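Local coordinates for jasmonate-induced oxygenase 2 (Arabidopsis thaliana, PDB 6LSV), which catalyses the iron- and 2-oxoglutarate-dependent hydroxylation of jasmonate to 12-hydroxyjasmonate, acting on a hormone that triggers plant defence responses, at residues A[9-15]-A[103-109]; A[94-98]-A[237-241]; A[133-137]-A[221-225]; A[244-248]-A[282-287]. All coordinates share one frame; numbering follows the deposited sequence.

Contact 1. Residues A[9-15]-A[103-109]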
# COMPACT_ATOMS: atom_id res chain seq x y z
N ARG A 9 12.41 -13.54 -10.72
CA ARG A 9 12.33 -12.09 -10.71
C ARG A 9 11.67 -11.62 -12.00
O ARG A 9 12.19 -11.86 -13.09
CB ARG A 9 13.71 -11.47 -10.55
CG ARG A 9 14.47 -11.98 -9.34
CD ARG A 9 13.70 -11.74 -8.05
NE ARG A 9 14.43 -12.24 -6.89
CZ ARG A 9 14.00 -12.16 -5.64
NH1 ARG A 9 12.83 -11.61 -5.37
NH2 ARG A 9 14.74 -12.64 -4.65
N VAL A 10 10.52 -10.94 -11.87
CA VAL A 10 9.76 -10.52 -13.04
C VAL A 10 10.62 -9.68 -13.98
O VAL A 10 10.43 -9.70 -15.20
CB VAL A 10 8.49 -9.76 -12.60
CG1 VAL A 10 7.58 -9.51 -13.78
CG2 VAL A 10 7.76 -10.56 -11.54
N GLN A 11 11.60 -8.95 -13.43
CA GLN A 11 12.52 -8.20 -14.28
C GLN A 11 13.29 -9.13 -15.21
O GLN A 11 13.58 -8.77 -16.35
CB GLN A 11 13.48 -7.39 -13.42
CG GLN A 11 14.34 -6.43 -14.22
CD GLN A 11 15.50 -5.87 -13.41
OE1 GLN A 11 15.64 -6.17 -12.23
NE2 GLN A 11 16.33 -5.06 -14.06
N SER A 12 13.64 -10.33 -14.73
CA SER A 12 14.36 -11.29 -15.57
C SER A 12 13.52 -11.70 -16.76
O SER A 12 14.04 -11.89 -17.87
CB SER A 12 14.76 -12.52 -14.76
OG SER A 12 15.52 -12.16 -13.62
N LEU A 13 12.21 -11.86 -16.55
CA LEU A 13 11.33 -12.24 -17.65
C LEU A 13 11.22 -11.11 -18.68
O LEU A 13 11.32 -11.35 -19.89
CB LEU A 13 9.95 -12.62 -17.11
CG LEU A 13 9.96 -13.57 -15.91
CD1 LEU A 13 8.59 -13.66 -15.26
CD2 LEU A 13 10.44 -14.95 -16.34
N ALA A 14 11.03 -9.88 -18.21
CA ALA A 14 10.92 -8.75 -19.13
C ALA A 14 12.24 -8.49 -19.86
O ALA A 14 12.23 -7.93 -20.96
CB ALA A 14 10.47 -7.50 -18.38
N GLU A 15 13.37 -8.87 -19.26
CA GLU A 15 14.66 -8.64 -19.90
C GLU A 15 14.98 -9.70 -20.93
O GLU A 15 15.70 -9.43 -21.89
CB GLU A 15 15.76 -8.55 -18.84
CG GLU A 15 15.92 -7.15 -18.30
CD GLU A 15 16.80 -7.09 -17.08
OE1 GLU A 15 17.38 -8.13 -16.71
OE2 GLU A 15 16.92 -5.99 -16.48
N MET A 103 19.14 -1.54 -11.97
CA MET A 103 20.31 -2.38 -11.75
C MET A 103 20.09 -3.77 -12.35
O MET A 103 18.94 -4.21 -12.50
CB MET A 103 20.59 -2.52 -10.25
CG MET A 103 21.53 -1.50 -9.68
SD MET A 103 22.40 -2.24 -8.30
CE MET A 103 21.05 -2.51 -7.15
N PRO A 104 21.15 -4.48 -12.71
CA PRO A 104 21.00 -5.89 -13.08
C PRO A 104 20.36 -6.67 -11.94
O PRO A 104 20.59 -6.40 -10.77
CB PRO A 104 22.44 -6.35 -13.34
CG PRO A 104 23.16 -5.09 -13.72
CD PRO A 104 22.53 -3.99 -12.92
N VAL A 105 19.53 -7.65 -12.32
CA VAL A 105 18.77 -8.42 -11.33
C VAL A 105 19.70 -9.05 -10.30
O VAL A 105 19.40 -9.08 -9.11
CB VAL A 105 17.91 -9.48 -12.04
CG1 VAL A 105 16.97 -10.13 -11.05
CG2 VAL A 105 17.13 -8.88 -13.19
N ASN A 106 20.85 -9.56 -10.75
CA ASN A 106 21.76 -10.25 -9.83
C ASN A 106 22.45 -9.31 -8.86
O ASN A 106 23.14 -9.79 -7.95
CB ASN A 106 22.80 -11.04 -10.62
CG ASN A 106 22.19 -12.18 -11.40
OD1 ASN A 106 21.24 -12.82 -10.95
ND2 ASN A 106 22.72 -12.45 -12.59
N ALA A 107 22.28 -7.99 -9.02
CA ALA A 107 22.86 -7.04 -8.07
C ALA A 107 22.00 -6.85 -6.83
O ALA A 107 22.51 -6.39 -5.80
CB ALA A 107 23.09 -5.69 -8.76
N LYS A 108 20.71 -7.18 -6.90
CA LYS A 108 19.83 -7.13 -5.75
C LYS A 108 19.55 -8.50 -5.15
O LYS A 108 18.92 -8.58 -4.09
CB LYS A 108 18.49 -6.47 -6.11
CG LYS A 108 18.48 -5.71 -7.43
CD LYS A 108 17.04 -5.42 -7.86
CE LYS A 108 16.97 -4.82 -9.25
NZ LYS A 108 17.09 -5.83 -10.34
N GLU A 109 20.00 -9.58 -5.80
CA GLU A 109 19.68 -10.93 -5.34
C GLU A 109 20.13 -11.16 -3.90
O GLU A 109 19.46 -11.86 -3.14
CB GLU A 109 20.31 -11.97 -6.26
CG GLU A 109 19.41 -12.45 -7.37
CD GLU A 109 18.14 -13.12 -6.88
OE1 GLU A 109 18.15 -13.68 -5.76
OE2 GLU A 109 17.13 -13.10 -7.61
O HOH W 1 19.48 -8.06 -15.19
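Val105 spreads its two methyl groups over side chains of the short N-terminal helix 10-15. Its CG1 packs against the aliphatic start of Arg9, 3.5 Å from Arg9 CG, and its CG2 lies against the amide of Gln11, 3.4 Å from Gln11 CD. The contact fastens this helix to the turn that follows helix 87-102, at the periphery of the dioxygenase fold. Arg9 occupies the N-cap position of helix 10-15. Its CG stands beside the backbone N (chi1 -54°) and the chain bends at chi2, which carries the guanidinium past Val105 to Glu109. There Arg9 NE donates to Glu109 OE2 over 2.9 Å in a fairly straight, charged bond. The oxygen lies near the guanidinium plane, but NE comes from above the carboxylate, the two planes being 47° apart. Gln11 reaches out extended instead, and its NE2 donates to Met103 O at 3.2 Å. Lys108 NZ meets that same carbonyl oxygen from the opposite face, at 3.3 Å from Met103 O. It also donates to Gln11 OE1, although that bond is modelled too short for its length to be trusted. Tyr121 of strand 120-122 packs on Val105 and Lys108. A water joins the segments as well, donating to Glu15 OE1 at 2.6 Å and accepting from Val105 N at 2.9 Å.

Contact 2. Residues A[94-98]-A[237-241]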
# COMPACT_ATOMS: atom_id res chain seq x y z
N ARG A 94 11.39 8.54 -5.99
CA ARG A 94 11.03 7.69 -7.12
C ARG A 94 12.25 7.33 -7.96
O ARG A 94 12.47 6.16 -8.29
CB ARG A 94 9.97 8.37 -7.97
CG ARG A 94 9.60 7.61 -9.22
CD ARG A 94 8.76 8.46 -10.16
NE ARG A 94 7.49 8.84 -9.55
CZ ARG A 94 7.24 10.03 -9.01
NH1 ARG A 94 8.19 10.96 -9.00
NH2 ARG A 94 6.05 10.28 -8.49
N GLU A 95 13.07 8.33 -8.30
CA GLU A 95 14.18 8.09 -9.22
C GLU A 95 15.31 7.31 -8.56
O GLU A 95 16.02 6.56 -9.23
CB GLU A 95 14.69 9.41 -9.80
CG GLU A 95 13.66 10.13 -10.66
CD GLU A 95 12.99 9.21 -11.67
OE1 GLU A 95 13.71 8.52 -12.42
OE2 GLU A 95 11.74 9.18 -11.70
N ASN A 96 15.49 7.48 -7.25
CA ASN A 96 16.43 6.62 -6.53
C ASN A 96 15.99 5.16 -6.61
O ASN A 96 16.80 4.27 -6.91
CB ASN A 96 16.54 7.06 -5.07
CG ASN A 96 17.65 8.05 -4.84
OD1 ASN A 96 18.70 7.70 -4.30
ND2 ASN A 96 17.44 9.29 -5.26
N TRP A 97 14.71 4.89 -6.34
CA TRP A 97 14.22 3.52 -6.41
C TRP A 97 14.21 3.01 -7.85
O TRP A 97 14.55 1.85 -8.11
CB TRP A 97 12.84 3.42 -5.78
CG TRP A 97 12.89 3.31 -4.28
CD1 TRP A 97 12.59 4.29 -3.38
CD2 TRP A 97 13.29 2.17 -3.52
NE1 TRP A 97 12.77 3.82 -2.10
CE2 TRP A 97 13.21 2.52 -2.16
CE3 TRP A 97 13.72 0.88 -3.86
CZ2 TRP A 97 13.52 1.63 -1.14
CZ3 TRP A 97 14.03 0.00 -2.84
CH2 TRP A 97 13.93 0.38 -1.50
N ARG A 98 13.82 3.86 -8.80
CA ARG A 98 13.88 3.47 -10.20
C ARG A 98 15.30 3.06 -10.59
O ARG A 98 15.49 2.07 -11.31
CB ARG A 98 13.39 4.60 -11.10
CG ARG A 98 13.30 4.21 -12.56
CD ARG A 98 13.22 5.42 -13.48
NE ARG A 98 12.15 6.35 -13.12
CZ ARG A 98 10.85 6.11 -13.29
NH1 ARG A 98 10.45 4.95 -13.80
NH2 ARG A 98 9.96 7.02 -12.93
N LEU A 237 2.57 7.03 -3.44
CA LEU A 237 3.14 7.90 -4.47
C LEU A 237 3.16 7.12 -5.77
O LEU A 237 4.11 6.39 -6.06
CB LEU A 237 4.55 8.37 -4.10
CG LEU A 237 5.19 9.33 -5.11
CD1 LEU A 237 4.22 10.44 -5.49
CD2 LEU A 237 6.49 9.91 -4.56
N PRO A 238 2.11 7.22 -6.59
CA PRO A 238 2.08 6.45 -7.83
C PRO A 238 3.01 7.05 -8.88
O PRO A 238 3.42 8.21 -8.79
CB PRO A 238 0.61 6.55 -8.27
CG PRO A 238 0.12 7.82 -7.67
CD PRO A 238 0.91 8.05 -6.40
N ASP A 239 3.33 6.23 -9.87
CA ASP A 239 4.25 6.63 -10.92
C ASP A 239 3.75 7.90 -11.60
O ASP A 239 2.63 7.94 -12.11
CB ASP A 239 4.43 5.50 -11.93
CG ASP A 239 5.60 5.73 -12.86
OD1 ASP A 239 5.46 6.56 -13.80
OD2 ASP A 239 6.66 5.10 -12.66
N ASP A 240 4.59 8.93 -11.60
CA ASP A 240 4.20 10.25 -12.08
C ASP A 240 4.01 10.32 -13.59
O ASP A 240 3.63 11.39 -14.08
CB ASP A 240 5.25 11.28 -11.66
CG ASP A 240 6.50 11.21 -12.52
OD1 ASP A 240 7.06 10.09 -12.68
OD2 ASP A 240 6.93 12.26 -13.04
N GLN A 241 4.27 9.25 -14.33
CA GLN A 241 4.23 9.33 -15.79
C GLN A 241 3.32 8.28 -16.41
O GLN A 241 2.77 8.51 -17.49
CB GLN A 241 5.64 9.18 -16.37
CG GLN A 241 6.58 10.34 -16.07
CD GLN A 241 6.19 11.62 -16.80
OE1 GLN A 241 5.59 12.53 -16.22
NE2 GLN A 241 6.53 11.69 -18.09
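The loop leaving strand 233-237 of the jelly-roll core, which brings Pro238 to the 2-oxoglutarate pocket, meets Arg94 and Arg98 of helix 87-102. Arg94 carries most of the contact. Its CG lies anti to the backbone N (chi1 176°) and the chain bends at chi3, laying the guanidinium against Asp240. Asp240 CB rests over one face, 3.4 Å above the guanidinium plane and toward its rim. The carboxylate follows on that face, with Asp240 OD1 3.4 Å from Arg94 NE, a salt bridge of charges alone because no N-H points at the oxygen. At the edge of the group, Arg94 NH2 makes a straight but weak hydrogen bond to Pro238 O at 3.4 Å, and Leu237 CD1 approaches the same nitrogen obliquely. The firmer polar partner of Arg94 is Asp91, one turn back on its own helix. Arg98 grips Glu95 side-on, NE donating to Glu95 OE1 at 2.8 Å and NH2 to the syn lone pair of Glu95 OE2 at 3.1 Å. Toward the loop, Arg98 NH2 has a long salt bridge to Asp239 OD2, 3.8 Å away, with the two flat groups 76° apart. Asp239 itself shapes the loop: OD1 accepts from Gln241 N at 3.0 Å in an Asx turn, and OD2 takes Val295 N of strand 294-302. Glu293 is a further acidic partner of Arg98. Charge attraction with little directional bonding therefore joins helix and loop, which probably favours the ionised form of both aspartates.

Contact 3. Residues A[133-137]-A[221-225]. With AKG (2-oxoglutaric acid), chain C.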
# COMPACT_ATOMS: atom_id res chain seq x y z
N LEU A 133 0.83 -15.61 -10.07
CA LEU A 133 1.76 -14.58 -9.67
C LEU A 133 1.44 -13.26 -10.36
O LEU A 133 0.77 -13.21 -11.39
CB LEU A 133 3.20 -14.99 -9.98
CG LEU A 133 3.65 -16.26 -9.26
CD1 LEU A 133 5.05 -16.64 -9.69
CD2 LEU A 133 3.58 -16.07 -7.75
N ASP A 134 1.95 -12.18 -9.77
CA ASP A 134 1.75 -10.84 -10.29
C ASP A 134 3.00 -10.37 -11.04
O ASP A 134 4.12 -10.80 -10.75
CB ASP A 134 1.41 -9.86 -9.17
CG ASP A 134 0.04 -10.11 -8.58
OD1 ASP A 134 -0.78 -10.79 -9.24
OD2 ASP A 134 -0.22 -9.64 -7.45
N TRP A 135 2.79 -9.47 -12.00
CA TRP A 135 3.87 -8.99 -12.85
C TRP A 135 4.55 -7.79 -12.19
O TRP A 135 4.48 -6.65 -12.65
CB TRP A 135 3.34 -8.62 -14.24
CG TRP A 135 4.42 -8.55 -15.27
CD1 TRP A 135 5.03 -7.42 -15.76
CD2 TRP A 135 5.04 -9.65 -15.95
NE1 TRP A 135 5.97 -7.76 -16.69
CE2 TRP A 135 6.00 -9.12 -16.83
CE3 TRP A 135 4.87 -11.04 -15.89
CZ2 TRP A 135 6.79 -9.92 -17.65
CZ3 TRP A 135 5.66 -11.84 -16.71
CH2 TRP A 135 6.60 -11.28 -17.57
N SER A 136 5.23 -8.08 -11.08
CA SER A 136 5.95 -7.02 -10.38
C SER A 136 7.00 -7.61 -9.47
O SER A 136 6.84 -8.72 -8.95
CB SER A 136 5.00 -6.14 -9.56
OG SER A 136 4.04 -6.92 -8.87
N ASP A 137 8.08 -6.86 -9.29
CA ASP A 137 9.03 -7.04 -8.21
C ASP A 137 8.82 -5.91 -7.20
O ASP A 137 8.21 -4.89 -7.52
CB ASP A 137 10.47 -7.03 -8.73
CG ASP A 137 10.72 -8.12 -9.76
OD1 ASP A 137 10.11 -9.20 -9.66
OD2 ASP A 137 11.54 -7.88 -10.68
N ALA A 221 -2.36 -10.12 -17.68
CA ALA A 221 -1.58 -10.05 -16.46
C ALA A 221 -2.05 -8.90 -15.58
O ALA A 221 -2.81 -8.03 -16.01
CB ALA A 221 -0.08 -9.89 -16.78
N LEU A 222 -1.60 -8.93 -14.34
CA LEU A 222 -1.83 -7.85 -13.39
C LEU A 222 -0.51 -7.56 -12.69
O LEU A 222 0.17 -8.48 -12.24
CB LEU A 222 -2.91 -8.21 -12.37
CG LEU A 222 -4.37 -8.04 -12.80
CD1 LEU A 222 -5.30 -8.62 -11.75
CD2 LEU A 222 -4.68 -6.58 -13.05
N GLY A 223 -0.15 -6.28 -12.62
CA GLY A 223 1.02 -5.91 -11.83
C GLY A 223 0.84 -6.24 -10.37
O GLY A 223 1.80 -6.63 -9.69
N LEU A 224 -0.38 -6.11 -9.86
CA LEU A 224 -0.71 -6.45 -8.48
C LEU A 224 -2.19 -6.78 -8.41
O LEU A 224 -3.03 -5.96 -8.81
CB LEU A 224 -0.36 -5.29 -7.55
CG LEU A 224 -0.28 -5.58 -6.06
CD1 LEU A 224 0.56 -6.82 -5.79
CD2 LEU A 224 0.29 -4.37 -5.34
N SER A 225 -2.52 -7.97 -7.92
CA SER A 225 -3.89 -8.45 -7.88
C SER A 225 -4.72 -7.67 -6.85
O SER A 225 -4.16 -7.01 -5.97
CB SER A 225 -3.92 -9.94 -7.58
OG SER A 225 -3.38 -10.69 -8.66
C1 AKG C . 0.44 -0.94 -3.23
O1 AKG C . -0.12 -0.46 -2.22
O2 AKG C . 1.42 -1.73 -3.09
C2 AKG C . -0.08 -0.57 -4.63
O5 AKG C . -1.19 -0.88 -4.91
C3 AKG C . 0.78 0.17 -5.66
C4 AKG C . -0.10 1.14 -6.45
C5 AKG C . 0.58 1.57 -7.75
O3 AKG C . 0.34 2.70 -8.26
O4 AKG C . 1.39 0.79 -8.31
O HOH W 2 0.15 -11.43 -13.58
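With CG beside the backbone N (chi1 -69°), Asp134 swings its carboxylate toward Ser225, whose OG is turned in the matching sense (chi1 -68°) to meet it. Ser225 OG donates to Asp134 OD1 over 2.7 Å, on the syn side, and Ser225 N donates to Asp134 OD2 over 2.9 Å from well above the carboxylate plane. One acid thus takes both the hydroxyl and the backbone N-H of Ser225. Just before Ser225, Gly223 and Leu224 form a classic beta bulge opposite Val286 of the jelly-roll core. The loop before strand 137-144 runs beside the bulge: Trp135, centre of an inverse gamma turn, gives its N-H to Leu222 O over 2.8 Å, nearly straight at 175°. Ser136 OG also donates to Gly223 O, though the modelled length is implausibly short. Lys27 completes the polar cluster with a salt bridge to Asp134 OD1, and Trp135 NE1 is held by Lys214 O. Leu224 starts away from this loop and also touches jasmonate. Its two methyls part company: CD1 lies 3.4 Å from Asp134 OD2, whereas CD2 lies 3.6 Å from O2 of 2-oxoglutarate.

Contact 4. Residues A[244-248]-A[282-287]. With AKG (2-oxoglutaric acid), chain C.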
# COMPACT_ATOMS: atom_id res chain seq x y z
N GLY A 244 -1.66 3.02 -14.23
CA GLY A 244 -1.68 1.61 -13.90
C GLY A 244 -2.47 1.30 -12.65
O GLY A 244 -3.04 0.21 -12.52
N LEU A 245 -2.53 2.25 -11.72
CA LEU A 245 -3.28 2.05 -10.49
C LEU A 245 -4.77 2.11 -10.77
O LEU A 245 -5.25 3.04 -11.44
CB LEU A 245 -2.88 3.09 -9.45
CG LEU A 245 -3.78 3.16 -8.22
CD1 LEU A 245 -3.50 1.98 -7.30
CD2 LEU A 245 -3.57 4.47 -7.50
N GLN A 246 -5.51 1.13 -10.26
CA GLN A 246 -6.95 1.06 -10.45
C GLN A 246 -7.63 0.80 -9.11
O GLN A 246 -7.18 -0.07 -8.35
CB GLN A 246 -7.33 -0.03 -11.45
CG GLN A 246 -6.79 0.20 -12.85
CD GLN A 246 -7.51 -0.64 -13.89
OE1 GLN A 246 -7.78 -1.81 -13.67
NE2 GLN A 246 -7.83 -0.02 -15.02
N VAL A 247 -8.69 1.54 -8.82
CA VAL A 247 -9.49 1.33 -7.62
C VAL A 247 -10.86 0.83 -8.05
O VAL A 247 -11.35 1.14 -9.14
CB VAL A 247 -9.61 2.62 -6.77
CG1 VAL A 247 -8.23 3.19 -6.46
CG2 VAL A 247 -10.46 3.65 -7.48
N ARG A 248 -11.49 0.04 -7.18
CA ARG A 248 -12.77 -0.57 -7.50
C ARG A 248 -13.89 0.12 -6.73
O ARG A 248 -13.81 0.28 -5.51
CB ARG A 248 -12.77 -2.07 -7.19
CG ARG A 248 -14.09 -2.74 -7.54
CD ARG A 248 -14.47 -3.79 -6.52
NE ARG A 248 -13.79 -5.05 -6.79
CZ ARG A 248 -14.37 -6.24 -6.66
NH1 ARG A 248 -15.63 -6.32 -6.27
NH2 ARG A 248 -13.69 -7.35 -6.92
N VAL A 282 -10.13 1.06 0.68
CA VAL A 282 -10.21 0.98 -0.78
C VAL A 282 -9.60 -0.33 -1.26
O VAL A 282 -8.60 -0.82 -0.72
CB VAL A 282 -9.52 2.19 -1.43
CG1 VAL A 282 -8.05 2.25 -1.04
CG2 VAL A 282 -9.68 2.14 -2.95
N GLU A 283 -10.22 -0.93 -2.28
CA GLU A 283 -9.68 -2.09 -2.97
C GLU A 283 -9.02 -1.62 -4.26
O GLU A 283 -9.66 -0.94 -5.07
CB GLU A 283 -10.78 -3.10 -3.26
CG GLU A 283 -10.30 -4.38 -3.91
CD GLU A 283 -11.42 -5.38 -4.12
OE1 GLU A 283 -12.60 -4.98 -4.03
OE2 GLU A 283 -11.12 -6.57 -4.38
N HIS A 284 -7.76 -1.97 -4.46
CA HIS A 284 -7.04 -1.51 -5.63
C HIS A 284 -6.25 -2.66 -6.25
O HIS A 284 -6.06 -3.72 -5.65
CB HIS A 284 -6.10 -0.34 -5.30
CG HIS A 284 -5.42 -0.45 -3.98
ND1 HIS A 284 -6.07 -0.21 -2.78
CD2 HIS A 284 -4.15 -0.78 -3.66
CE1 HIS A 284 -5.22 -0.38 -1.79
NE2 HIS A 284 -4.05 -0.73 -2.29
N ARG A 285 -5.80 -2.42 -7.48
CA ARG A 285 -5.00 -3.35 -8.26
C ARG A 285 -4.19 -2.52 -9.25
O ARG A 285 -4.50 -1.36 -9.52
CB ARG A 285 -5.86 -4.38 -8.98
CG ARG A 285 -6.58 -3.82 -10.20
CD ARG A 285 -7.41 -4.87 -10.91
NE ARG A 285 -7.91 -4.38 -12.19
CZ ARG A 285 -8.76 -5.03 -12.98
NH1 ARG A 285 -9.21 -6.23 -12.63
NH2 ARG A 285 -9.16 -4.49 -14.12
N VAL A 286 -3.13 -3.13 -9.78
CA VAL A 286 -2.27 -2.46 -10.75
C VAL A 286 -2.32 -3.24 -12.05
O VAL A 286 -2.20 -4.47 -12.05
CB VAL A 286 -0.82 -2.34 -10.24
CG1 VAL A 286 -0.01 -1.42 -11.15
CG2 VAL A 286 -0.80 -1.81 -8.81
N ILE A 287 -2.51 -2.53 -13.15
CA ILE A 287 -2.39 -3.10 -14.48
C ILE A 287 -1.04 -2.69 -15.04
O ILE A 287 -0.44 -1.70 -14.63
CB ILE A 287 -3.55 -2.67 -15.42
CG1 ILE A 287 -3.52 -1.16 -15.65
CG2 ILE A 287 -4.89 -3.11 -14.85
CD1 ILE A 287 -4.68 -0.66 -16.48
C1 AKG C . 0.44 -0.94 -3.23
O1 AKG C . -0.12 -0.46 -2.22
O2 AKG C . 1.42 -1.73 -3.09
C2 AKG C . -0.08 -0.57 -4.63
O5 AKG C . -1.19 -0.88 -4.91
C3 AKG C . 0.78 0.17 -5.66
C4 AKG C . -0.10 1.14 -6.45
C5 AKG C . 0.58 1.57 -7.75
O3 AKG C . 0.34 2.70 -8.26
O4 AKG C . 1.39 0.79 -8.31
O HOH W 3 -12.96 -0.31 -2.95
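Gln246 and Arg285 face each other as a hydrogen-bonded pair of the antiparallel sheet 253-255, 245-248, 284-286 in the jelly-roll core, and their side chains run the same way. Gln246 CB starts 3.7 Å from Arg285 O. Beyond CG the chain stays extended, and CD comes 3.7 Å from Ile287 CG2, the isoleucine crossing it at about a right angle. At the tip, OE1 takes two in-plane N-H groups side-on, from Arg285 NE at 3.0 Å and Arg285 NH2 at 3.0 Å. Amide and guanidinium are nearly coplanar, 12° apart. Gln246 NE2 turns to Ile287 CD1, 3.5 Å away, and donates to Thr255, while Trp253 adds a cation-pi contact to Arg285. Arg248 and Glu283 also lie side by side, but Glu283 OE1 sits over a guanidinium face, 3.0 Å from Arg248 NE, with no N-H directed at it. Leu245, His284 and Val286, on the other side of the sheet, face the 2-oxoglutarate site; Val247 there packs on Val282 and Phe77. His284 is an iron ligand with His227 and Asp229, and its CD2 edge lies 3.2 Å from O5 of 2-oxoglutarate. Val286 CG2 touches O4 of the cosubstrate at 3.4 Å. The sheet thus divides the chemistry: behind it Gln246's neutral amide oxygen accepts two of Arg285's N-H groups, while the front offers the metal ligand and apolar walls to 2-oxoglutarate.

Overall arrangement
Contacts 3 and 4 are neighbours at the 2-oxoglutarate site, their centres 12 Å apart, and Leu224 O bonds to Val286 N between them. Contact 1, whose centre is 15 Å from that of contact 3, lies farther out and is coupled to it through Asp137, whose carboxylate accepts from Val10 N and Gln11 N. Contact 2 has its centre about 17 Å from those of contacts 3 and 4, where helix 87-102 meets the large sheet; its loop runs on into strand 245-248 of contact 4. Helix 87-102 also leads directly into residues 103-109. Along the chain contacts 1 and 2 interlock, contact 3 nests within contact 2, and contact 4 follows, so N-terminal elements pack against parts of the catalytic core that come later in sequence.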